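Local coordinates for protein manganese-containing pseudocatalase (Thermus thermophilus, PDB 2V8T) that is a dimanganese enzyme of the manganese catalase family, probably breaking hydrogen peroxide down into water and oxygen, at residues A[57-69]-A[233-247]. Sequence-based numbering, arbitrary orientation. Where two conformers were deposited one is given.
Sequences KPYYDLIANIATE and LYRFSPEDYRDLGLI
Ala64 CB lies over one face of the Tyr241 ring, a CH-pi contact 4.1 Å from the centroid, while Asp240 CB covers the other; Asp61 OD1 and Tyr60 CE2 meet the ring edge. Both tyrosine hydroxyls reach Asp6 of the second subunit. On the Phe236 ring, Glu69 CA sits over one face and Asn65 OD1 comes in at the edge. Glu69 then extends to His188, a manganese ligand, making it a second-shell residue of the metal site. With CG anti to the backbone N (chi1 -175°), Asn65 directs its amide at the backbone of 234-236: ND2 donates almost straight to Tyr234 O (2.8 Å, 172°), and OD1 takes Phe236 N on a lone pair at 2.9 Å, plus a water shared with Phe236 O. A leucine here would probably leave Tyr234 O and Phe236 N without these amide partners and free the turn at Phe236 to shift. Farther along, Lys57 NZ bridges Asp61 OD2, on its syn lone pair, and Asp243 OD2 (2.9 Å), met from above the Asp243 carboxylate plane; Asp61 OD2 also accepts Asp243 N at 3.0 Å. Asp61 is a predicted calcium ligand. Leu244 CD2 packs on Leu62 CA (3.6 Å), and Ile247 CD1 on Tyr59. Residues 57-69 of helix 57-85, in the ferritin-like bundle, cross strand segment 233-235 at 90°, with helices 36-49 and 172-200 packed against the helix and strand 260-263 pairing parallel to 232-235.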
ATOM      1  N   LYS A  57       6.487  12.576  34.601  1.00  9.01           N
ATOM      2  CA  LYS A  57       5.045  12.388  34.759  1.00  8.97           C
ATOM      3  C   LYS A  57       4.163  13.480  34.214  1.00  8.95           C
ATOM      4  O   LYS A  57       3.133  13.148  33.619  1.00  9.52           O
ATOM      5  CB  LYS A  57       4.698  12.080  36.229  1.00  9.44           C
ATOM      6  CG  LYS A  57       3.235  11.744  36.445  1.00  9.63           C
ATOM      7  CD  LYS A  57       2.983  11.283  37.857  1.00 10.27           C
ATOM      8  CE  LYS A  57       1.573  10.822  38.104  1.00 11.24           C
ATOM      9  NZ  LYS A  57       0.573  11.850  37.750  1.00 11.95           N
ATOM     10  N   PRO A  58       4.460  14.769  34.391  1.00  9.37           N
ATOM     11  CA  PRO A  58       3.502  15.733  33.878  1.00 10.80           C
ATOM     12  C   PRO A  58       3.288  15.589  32.367  1.00  9.50           C
ATOM     13  O   PRO A  58       2.156  15.774  31.850  1.00 11.08           O
ATOM     14  CB  PRO A  58       4.185  17.071  34.239  1.00 13.68           C
ATOM     15  CG  PRO A  58       5.024  16.725  35.497  1.00 14.53           C
ATOM     16  CD  PRO A  58       5.556  15.380  35.154  1.00 11.29           C
ATOM     17  N   TYR A  59       4.352  15.262  31.657  1.00  8.16           N
ATOM     18  CA  TYR A  59       4.295  15.102  30.193  1.00  8.14           C
ATOM     19  C   TYR A  59       3.632  13.804  29.809  1.00  7.56           C
ATOM     20  O   TYR A  59       2.865  13.750  28.822  1.00  8.29           O
ATOM     21  CB  TYR A  59       5.737  15.175  29.629  1.00  8.35           C
ATOM     22  CG  TYR A  59       6.437  16.443  30.043  1.00  8.09           C
ATOM     23  CD1 TYR A  59       6.183  17.635  29.416  1.00  9.33           C
ATOM     24  CD2 TYR A  59       7.314  16.442  31.126  1.00  9.44           C
ATOM     25  CE1 TYR A  59       6.772  18.803  29.872  1.00 10.83           C
ATOM     26  CE2 TYR A  59       7.898  17.608  31.592  1.00 10.21           C
ATOM     27  CZ  TYR A  59       7.632  18.800  30.943  1.00 10.17           C
ATOM     28  OH  TYR A  59       8.245  19.935  31.399  1.00 12.67           O
ATOM     29  N   TYR A  60       3.884  12.746  30.560  1.00  8.10           N
ATOM     30  CA  TYR A  60       3.182  11.465  30.358  1.00  8.37           C
ATOM     31  C   TYR A  60       1.681  11.653  30.572  1.00  8.41           C
ATOM     32  O   TYR A  60       0.865  11.201  29.743  1.00  8.94           O
ATOM     33  CB  TYR A  60       3.745  10.425  31.301  1.00  8.40           C
ATOM     34  CG  TYR A  60       2.973   9.119  31.242  1.00  8.38           C
ATOM     35  CD1 TYR A  60       2.918   8.359  30.079  1.00  7.84           C
ATOM     36  CD2 TYR A  60       2.296   8.652  32.356  1.00  9.11           C
ATOM     37  CE1 TYR A  60       2.195   7.192  30.027  1.00  7.78           C
ATOM     38  CE2 TYR A  60       1.583   7.480  32.316  1.00  9.11           C
ATOM     39  CZ  TYR A  60       1.543   6.723  31.166  1.00  7.82           C
ATOM     40  OH  TYR A  60       0.857   5.537  31.085  1.00  8.81           O
ATOM     41  N   ASP A  61       1.293  12.300  31.657  1.00  8.72           N
ATOM     42  CA  ASP A  61      -0.117  12.511  31.922  1.00  8.90           C
ATOM     43  C   ASP A  61      -0.772  13.215  30.749  1.00  7.92           C
ATOM     44  O   ASP A  61      -1.885  12.875  30.327  1.00  7.94           O
ATOM     45  CB  ASP A  61      -0.340  13.490  33.163  0.70  7.41           C
ATOM     46  CG  ASP A  61      -0.142  12.801  34.545  0.70  8.54           C
ATOM     47  OD1 ASP A  61       0.248  11.592  34.599  0.70  9.60           O
ATOM     48  OD2 ASP A  61      -0.401  13.524  35.546  0.70 10.71           O
ATOM     49  N   LEU A  62      -0.089  14.212  30.205  1.00  7.81           N
ATOM     50  CA  LEU A  62      -0.651  15.004  29.113  1.00  7.78           C
ATOM     51  C   LEU A  62      -0.924  14.112  27.884  1.00  7.13           C
ATOM     52  O   LEU A  62      -2.011  14.140  27.331  1.00  7.54           O
ATOM     53  CB  LEU A  62       0.310  16.138  28.771  1.00  8.61           C
ATOM     54  CG  LEU A  62      -0.226  17.097  27.778  1.00 10.04           C
ATOM     55  CD1 LEU A  62      -1.438  17.847  28.275  1.00 13.11           C
ATOM     56  CD2 LEU A  62       0.873  18.068  27.350  1.00 12.06           C
ATOM     57  N   ILE A  63       0.098  13.361  27.456  1.00  7.22           N
ATOM     58  CA  ILE A  63      -0.068  12.541  26.247  1.00  6.97           C
ATOM     59  C   ILE A  63      -1.077  11.431  26.486  1.00  6.75           C
ATOM     60  O   ILE A  63      -1.924  11.144  25.630  1.00  7.13           O
ATOM     61  CB  ILE A  63       1.312  12.017  25.770  0.60  7.12           C
ATOM     62  CG1 ILE A  63       2.238  13.188  25.352  0.60  7.21           C
ATOM     63  CG2 ILE A  63       1.133  11.019  24.598  0.60  8.17           C
ATOM     64  CD1 ILE A  63       3.685  12.729  25.002  0.60  9.36           C
ATOM     65  N   ALA A  64      -1.006  10.756  27.647  1.00  7.07           N
ATOM     66  CA  ALA A  64      -1.906   9.671  27.931  1.00  7.07           C
ATOM     67  C   ALA A  64      -3.362  10.148  27.958  1.00  6.69           C
ATOM     68  O   ALA A  64      -4.281   9.441  27.516  1.00  7.07           O
ATOM     69  CB  ALA A  64      -1.536   8.981  29.235  1.00  7.98           C
ATOM     70  N   ASN A  65      -3.585  11.324  28.540  1.00  6.88           N
ATOM     71  CA  ASN A  65      -4.925  11.862  28.673  1.00  6.85           C
ATOM     72  C   ASN A  65      -5.479  12.384  27.339  1.00  6.60           C
ATOM     73  O   ASN A  65      -6.634  12.142  27.010  1.00  7.05           O
ATOM     74  CB  ASN A  65      -4.935  12.969  29.717  1.00  7.62           C
ATOM     75  CG  ASN A  65      -6.317  13.472  29.971  1.00  7.76           C
ATOM     76  OD1 ASN A  65      -7.171  12.741  30.498  1.00  8.82           O
ATOM     77  ND2 ASN A  65      -6.584  14.706  29.593  1.00  8.54           N
ATOM     78  N   ILE A  66      -4.655  13.111  26.573  1.00  6.88           N
ATOM     79  CA  ILE A  66      -5.127  13.589  25.275  1.00  6.50           C
ATOM     80  C   ILE A  66      -5.421  12.395  24.363  1.00  6.46           C
ATOM     81  O   ILE A  66      -6.419  12.412  23.635  1.00  6.85           O
ATOM     82  CB  ILE A  66      -4.200  14.638  24.670  1.00  6.98           C
ATOM     83  CG1 ILE A  66      -4.200  15.893  25.536  1.00  7.62           C
ATOM     84  CG2 ILE A  66      -4.632  14.973  23.234  1.00  7.56           C
ATOM     85  CD1 ILE A  66      -3.195  16.965  25.082  1.00  9.15           C
ATOM     86  N   ALA A  67      -4.612  11.323  24.427  1.00  6.57           N
ATOM     87  CA  ALA A  67      -4.925  10.131  23.655  1.00  6.47           C
ATOM     88  C   ALA A  67      -6.363   9.671  23.944  1.00  6.47           C
ATOM     89  O   ALA A  67      -7.109   9.258  23.054  1.00  7.26           O
ATOM     90  CB  ALA A  67      -3.966   9.004  23.994  1.00  7.36           C
ATOM     91  N   THR A  68      -6.724   9.658  25.239  1.00  6.83           N
ATOM     92  CA  THR A  68      -8.057   9.206  25.634  1.00  6.71           C
ATOM     93  C   THR A  68      -9.141  10.098  25.046  1.00  6.60           C
ATOM     94  O   THR A  68     -10.175   9.632  24.593  1.00  7.14           O
ATOM     95  CB  THR A  68      -8.154   9.121  27.157  1.00  7.20           C
ATOM     96  OG1 THR A  68      -7.052   8.366  27.632  1.00  7.47           O
ATOM     97  CG2 THR A  68      -9.445   8.454  27.586  1.00  7.92           C
ATOM     98  N   GLU A  69      -8.919  11.432  25.084  1.00  6.54           N
ATOM     99  CA  GLU A  69      -9.886  12.326  24.473  1.00  6.50           C
ATOM    100  C   GLU A  69     -10.064  11.990  22.969  1.00  6.34           C
ATOM    101  O   GLU A  69     -11.182  12.021  22.443  1.00  6.53           O
ATOM    102  CB  GLU A  69      -9.488  13.807  24.628  1.00  6.62           C
ATOM    103  CG  GLU A  69     -10.570  14.675  24.016  1.00  6.95           C
ATOM    104  CD  GLU A  69     -10.468  16.177  24.207  1.00  6.53           C
ATOM    105  OE1 GLU A  69      -9.519  16.675  24.866  1.00  7.15           O
ATOM    106  OE2 GLU A  69     -11.365  16.863  23.633  1.00  7.64           O
ATOM    107  N   LEU A 233      -9.180  21.482  29.726  1.00  7.61           N
ATOM    108  CA  LEU A 233      -8.529  20.189  29.493  1.00  7.61           C
ATOM    109  C   LEU A 233      -9.207  19.234  30.445  1.00  7.48           C
ATOM    110  O   LEU A 233      -9.036  19.329  31.681  1.00  8.86           O
ATOM    111  CB  LEU A 233      -7.021  20.255  29.712  1.00  8.19           C
ATOM    112  CG  LEU A 233      -6.256  19.023  29.259  1.00  8.37           C
ATOM    113  CD1 LEU A 233      -6.275  18.874  27.722  1.00 10.30           C
ATOM    114  CD2 LEU A 233      -4.819  19.089  29.746  1.00 10.45           C
ATOM    115  N   TYR A 234     -10.066  18.354  29.935  1.00  7.60           N
ATOM    116  CA  TYR A 234     -10.792  17.383  30.745  1.00  7.55           C
ATOM    117  C   TYR A 234      -9.864  16.233  31.101  1.00  7.50           C
ATOM    118  O   TYR A 234      -9.153  15.712  30.225  1.00  8.22           O
ATOM    119  CB  TYR A 234     -11.986  16.840  29.990  1.00  7.97           C
ATOM    120  CG  TYR A 234     -12.970  17.887  29.532  1.00  8.05           C
ATOM    121  CD1 TYR A 234     -12.883  18.461  28.258  1.00  9.38           C
ATOM    122  CD2 TYR A 234     -13.971  18.349  30.356  1.00  8.55           C
ATOM    123  CE1 TYR A 234     -13.740  19.452  27.853  1.00 10.32           C
ATOM    124  CE2 TYR A 234     -14.839  19.331  29.979  1.00  9.53           C
ATOM    125  CZ  TYR A 234     -14.726  19.933  28.734  1.00 10.18           C
ATOM    126  OH  TYR A 234     -15.569  20.939  28.320  1.00 12.17           O
ATOM    127  N   ARG A 235      -9.942  15.794  32.347  1.00  7.75           N
ATOM    128  CA  ARG A 235      -9.210  14.635  32.839  1.00  7.72           C
ATOM    129  C   ARG A 235     -10.099  13.412  32.626  1.00  7.78           C
ATOM    130  O   ARG A 235     -11.039  13.159  33.411  1.00  8.79           O
ATOM    131  CB  ARG A 235      -8.826  14.825  34.310  1.00  8.27           C
ATOM    132  CG  ARG A 235      -7.937  13.721  34.830  1.00  8.61           C
ATOM    133  CD  ARG A 235      -7.558  13.911  36.318  1.00  9.68           C
ATOM    134  NE  ARG A 235      -8.688  13.715  37.222  1.00 10.56           N
ATOM    135  CZ  ARG A 235      -9.105  12.504  37.658  1.00 10.99           C
ATOM    136  NH1 ARG A 235      -8.392  11.426  37.442  1.00 11.17           N
ATOM    137  NH2 ARG A 235     -10.242  12.417  38.341  1.00 12.77           N
ATOM    138  N   PHE A 236      -9.838  12.657  31.556  1.00  7.45           N
ATOM    139  CA  PHE A 236     -10.659  11.531  31.147  1.00  7.56           C
ATOM    140  C   PHE A 236     -10.193  10.248  31.882  1.00  7.45           C
ATOM    141  O   PHE A 236      -9.748   9.288  31.277  1.00  7.51           O
ATOM    142  CB  PHE A 236     -10.586  11.316  29.633  1.00  7.90           C
ATOM    143  CG  PHE A 236     -11.370  12.311  28.815  1.00  7.83           C
ATOM    144  CD1 PHE A 236     -12.709  12.048  28.516  1.00  9.42           C
ATOM    145  CD2 PHE A 236     -10.798  13.463  28.264  1.00  7.84           C
ATOM    146  CE1 PHE A 236     -13.457  12.905  27.716  1.00 10.10           C
ATOM    147  CE2 PHE A 236     -11.553  14.307  27.482  1.00  8.14           C
ATOM    148  CZ  PHE A 236     -12.859  14.042  27.189  1.00  8.64           C
ATOM    149  N   SER A 237     -10.322  10.244  33.197  1.00  8.43           N
ATOM    150  CA  SER A 237      -9.858   9.122  34.014  1.00  8.69           C
ATOM    151  C   SER A 237     -10.539   9.138  35.372  1.00 10.11           C
ATOM    152  O   SER A 237     -10.686  10.228  35.941  1.00 11.60           O
ATOM    153  CB  SER A 237      -8.352   9.243  34.264  1.00  8.39           C
ATOM    154  OG  SER A 237      -7.871   8.227  35.124  1.00  9.00           O
ATOM    155  N   PRO A 238     -10.838   7.981  35.957  1.00 10.41           N
ATOM    156  CA  PRO A 238     -11.350   7.986  37.345  1.00 11.73           C
ATOM    157  C   PRO A 238     -10.362   8.640  38.337  1.00 11.36           C
ATOM    158  O   PRO A 238     -10.765   9.498  39.144  1.00 12.89           O
ATOM    159  CB  PRO A 238     -11.626   6.525  37.655  1.00 11.71           C
ATOM    160  CG  PRO A 238     -11.869   5.893  36.269  1.00 11.41           C
ATOM    161  CD  PRO A 238     -10.891   6.622  35.352  1.00 10.53           C
ATOM    162  N   GLU A 239      -9.121   8.228  38.302  1.00 11.06           N
ATOM    163  CA  GLU A 239      -8.186   8.583  39.391  1.00 11.49           C
ATOM    164  C   GLU A 239      -6.798   8.976  38.923  1.00 10.91           C
ATOM    165  O   GLU A 239      -6.001   9.461  39.720  1.00 12.74           O
ATOM    166  CB  GLU A 239      -7.908   7.394  40.327  0.50 11.97           C
ATOM    167  CG  GLU A 239      -9.025   7.071  41.271  0.50 11.91           C
ATOM    168  CD  GLU A 239      -9.374   8.150  42.285  0.50 12.46           C
ATOM    169  OE1 GLU A 239      -8.635   9.124  42.438  0.50 11.27           O
ATOM    170  OE2 GLU A 239     -10.437   7.971  42.926  0.50 13.84           O
ATOM    171  N   ASP A 240      -6.459   8.738  37.655  1.00  9.15           N
ATOM    172  CA  ASP A 240      -5.095   8.945  37.154  1.00  9.06           C
ATOM    173  C   ASP A 240      -4.949  10.283  36.451  1.00  8.64           C
ATOM    174  O   ASP A 240      -5.920  11.001  36.179  1.00  9.11           O
ATOM    175  CB  ASP A 240      -4.737   7.780  36.251  0.80  9.39           C
ATOM    176  CG  ASP A 240      -4.511   6.528  37.051  0.80  9.56           C
ATOM    177  OD1 ASP A 240      -3.498   6.548  37.809  0.80 12.42           O
ATOM    178  OD2 ASP A 240      -5.222   5.506  36.833  0.80  9.65           O
ATOM    179  N   TYR A 241      -3.699  10.614  36.189  1.00  9.41           N
ATOM    180  CA  TYR A 241      -3.366  11.787  35.396  1.00  9.30           C
ATOM    181  C   TYR A 241      -3.800  13.077  36.065  1.00  9.60           C
ATOM    182  O   TYR A 241      -4.362  13.979  35.456  1.00 10.95           O
ATOM    183  CB  TYR A 241      -3.892  11.696  33.931  1.00  9.66           C
ATOM    184  CG  TYR A 241      -3.686  10.334  33.332  1.00  8.81           C
ATOM    185  CD1 TYR A 241      -2.451   9.682  33.324  1.00  9.16           C
ATOM    186  CD2 TYR A 241      -4.766   9.610  32.859  1.00  9.47           C
ATOM    187  CE1 TYR A 241      -2.301   8.389  32.840  1.00  8.44           C
ATOM    188  CE2 TYR A 241      -4.623   8.316  32.375  1.00 10.11           C
ATOM    189  CZ  TYR A 241      -3.383   7.695  32.385  1.00  8.70           C
ATOM    190  OH  TYR A 241      -3.290   6.407  31.893  1.00  9.49           O
ATOM    191  N   ARG A 242      -3.476  13.161  37.362  1.00 10.18           N
ATOM    192  CA  ARG A 242      -3.862  14.270  38.200  1.00 10.70           C
ATOM    193  C   ARG A 242      -2.885  15.458  38.156  1.00 10.46           C
ATOM    194  O   ARG A 242      -3.163  16.466  38.853  1.00 12.16           O
ATOM    195  CB  ARG A 242      -4.111  13.818  39.614  1.00 12.14           C
ATOM    196  CG  ARG A 242      -5.402  12.955  39.733  1.00 13.44           C
ATOM    197  CD  ARG A 242      -5.670  12.602  41.151  1.00 16.48           C
ATOM    198  NE  ARG A 242      -6.968  11.945  41.337  1.00 15.98           N
ATOM    199  CZ  ARG A 242      -8.164  12.552  41.357  1.00 15.92           C
ATOM    200  NH1 ARG A 242      -8.292  13.834  41.146  1.00 19.78           N
ATOM    201  NH2 ARG A 242      -9.275  11.852  41.574  1.00 17.35           N
ATOM    202  N   ASP A 243      -1.831  15.400  37.333  1.00 10.42           N
ATOM    203  CA  ASP A 243      -0.833  16.482  37.278  1.00 10.00           C
ATOM    204  C   ASP A 243      -0.931  17.284  35.983  1.00  9.58           C
ATOM    205  O   ASP A 243       0.017  17.974  35.635  1.00 10.11           O
ATOM    206  CB  ASP A 243       0.556  15.937  37.497  1.00 10.74           C
ATOM    207  CG  ASP A 243       0.728  15.307  38.855  1.00 11.79           C
ATOM    208  OD1 ASP A 243       0.163  15.817  39.828  1.00 14.46           O
ATOM    209  OD2 ASP A 243       1.470  14.289  38.965  1.00 13.09           O
ATOM    210  N   LEU A 244      -2.082  17.247  35.314  1.00  9.62           N
ATOM    211  CA  LEU A 244      -2.205  18.002  34.070  1.00  9.14           C
ATOM    212  C   LEU A 244      -1.990  19.495  34.251  1.00  8.93           C
ATOM    213  O   LEU A 244      -1.519  20.170  33.340  1.00  9.97           O
ATOM    214  CB  LEU A 244      -3.575  17.751  33.429  1.00  8.81           C
ATOM    215  CG  LEU A 244      -3.828  16.312  32.980  1.00  9.16           C
ATOM    216  CD1 LEU A 244      -5.293  16.111  32.678  1.00 10.38           C
ATOM    217  CD2 LEU A 244      -2.972  15.942  31.764  1.00 10.03           C
ATOM    218  N   GLY A 245      -2.414  20.024  35.402  1.00  9.14           N
ATOM    219  CA  GLY A 245      -2.321  21.476  35.642  1.00  9.87           C
ATOM    220  C   GLY A 245      -0.922  21.967  35.816  1.00  9.61           C
ATOM    221  O   GLY A 245      -0.728  23.177  35.855  1.00 11.26           O
ATOM    222  N   LEU A 246       0.075  21.103  35.886  1.00  9.35           N
ATOM    223  CA  LEU A 246       1.454  21.565  35.937  1.00  9.89           C
ATOM    224  C   LEU A 246       1.916  22.158  34.602  1.00  9.76           C
ATOM    225  O   LEU A 246       2.831  22.979  34.558  1.00 12.49           O
ATOM    226  CB  LEU A 246       2.393  20.451  36.382  1.00 10.62           C
ATOM    227  CG  LEU A 246       2.105  19.914  37.791  1.00 12.56           C
ATOM    228  CD1 LEU A 246       3.118  18.798  38.111  1.00 16.34           C
ATOM    229  CD2 LEU A 246       2.066  21.039  38.844  1.00 16.63           C
ATOM    230  N   ILE A 247       1.302  21.669  33.503  1.00  9.24           N
ATOM    231  CA  ILE A 247       1.556  22.176  32.155  1.00  9.34           C
ATOM    232  C   ILE A 247       0.379  22.999  31.677  1.00  8.71           C
ATOM    233  O   ILE A 247       0.550  24.051  31.045  1.00  9.20           O
ATOM    234  CB  ILE A 247       1.876  21.019  31.176  1.00  9.81           C
ATOM    235  CG1 ILE A 247       3.140  20.282  31.582  1.00 12.21           C
ATOM    236  CG2 ILE A 247       1.944  21.541  29.738  1.00 11.40           C
ATOM    237  CD1 ILE A 247       3.315  18.933  30.862  1.00 14.19           C
TER
HETATM  238  O   HOH W   1      -1.880  11.192  38.870  1.00 13.74           O
HETATM  239  O   HOH W   2       1.196  18.475  33.202  1.00 19.13           O
HETATM  240  O   HOH W   3      -7.197   9.816  30.220  0.50  7.86           O
HETATM  241  O   HOH W   4      -9.196  17.059  27.579  1.00  9.40           O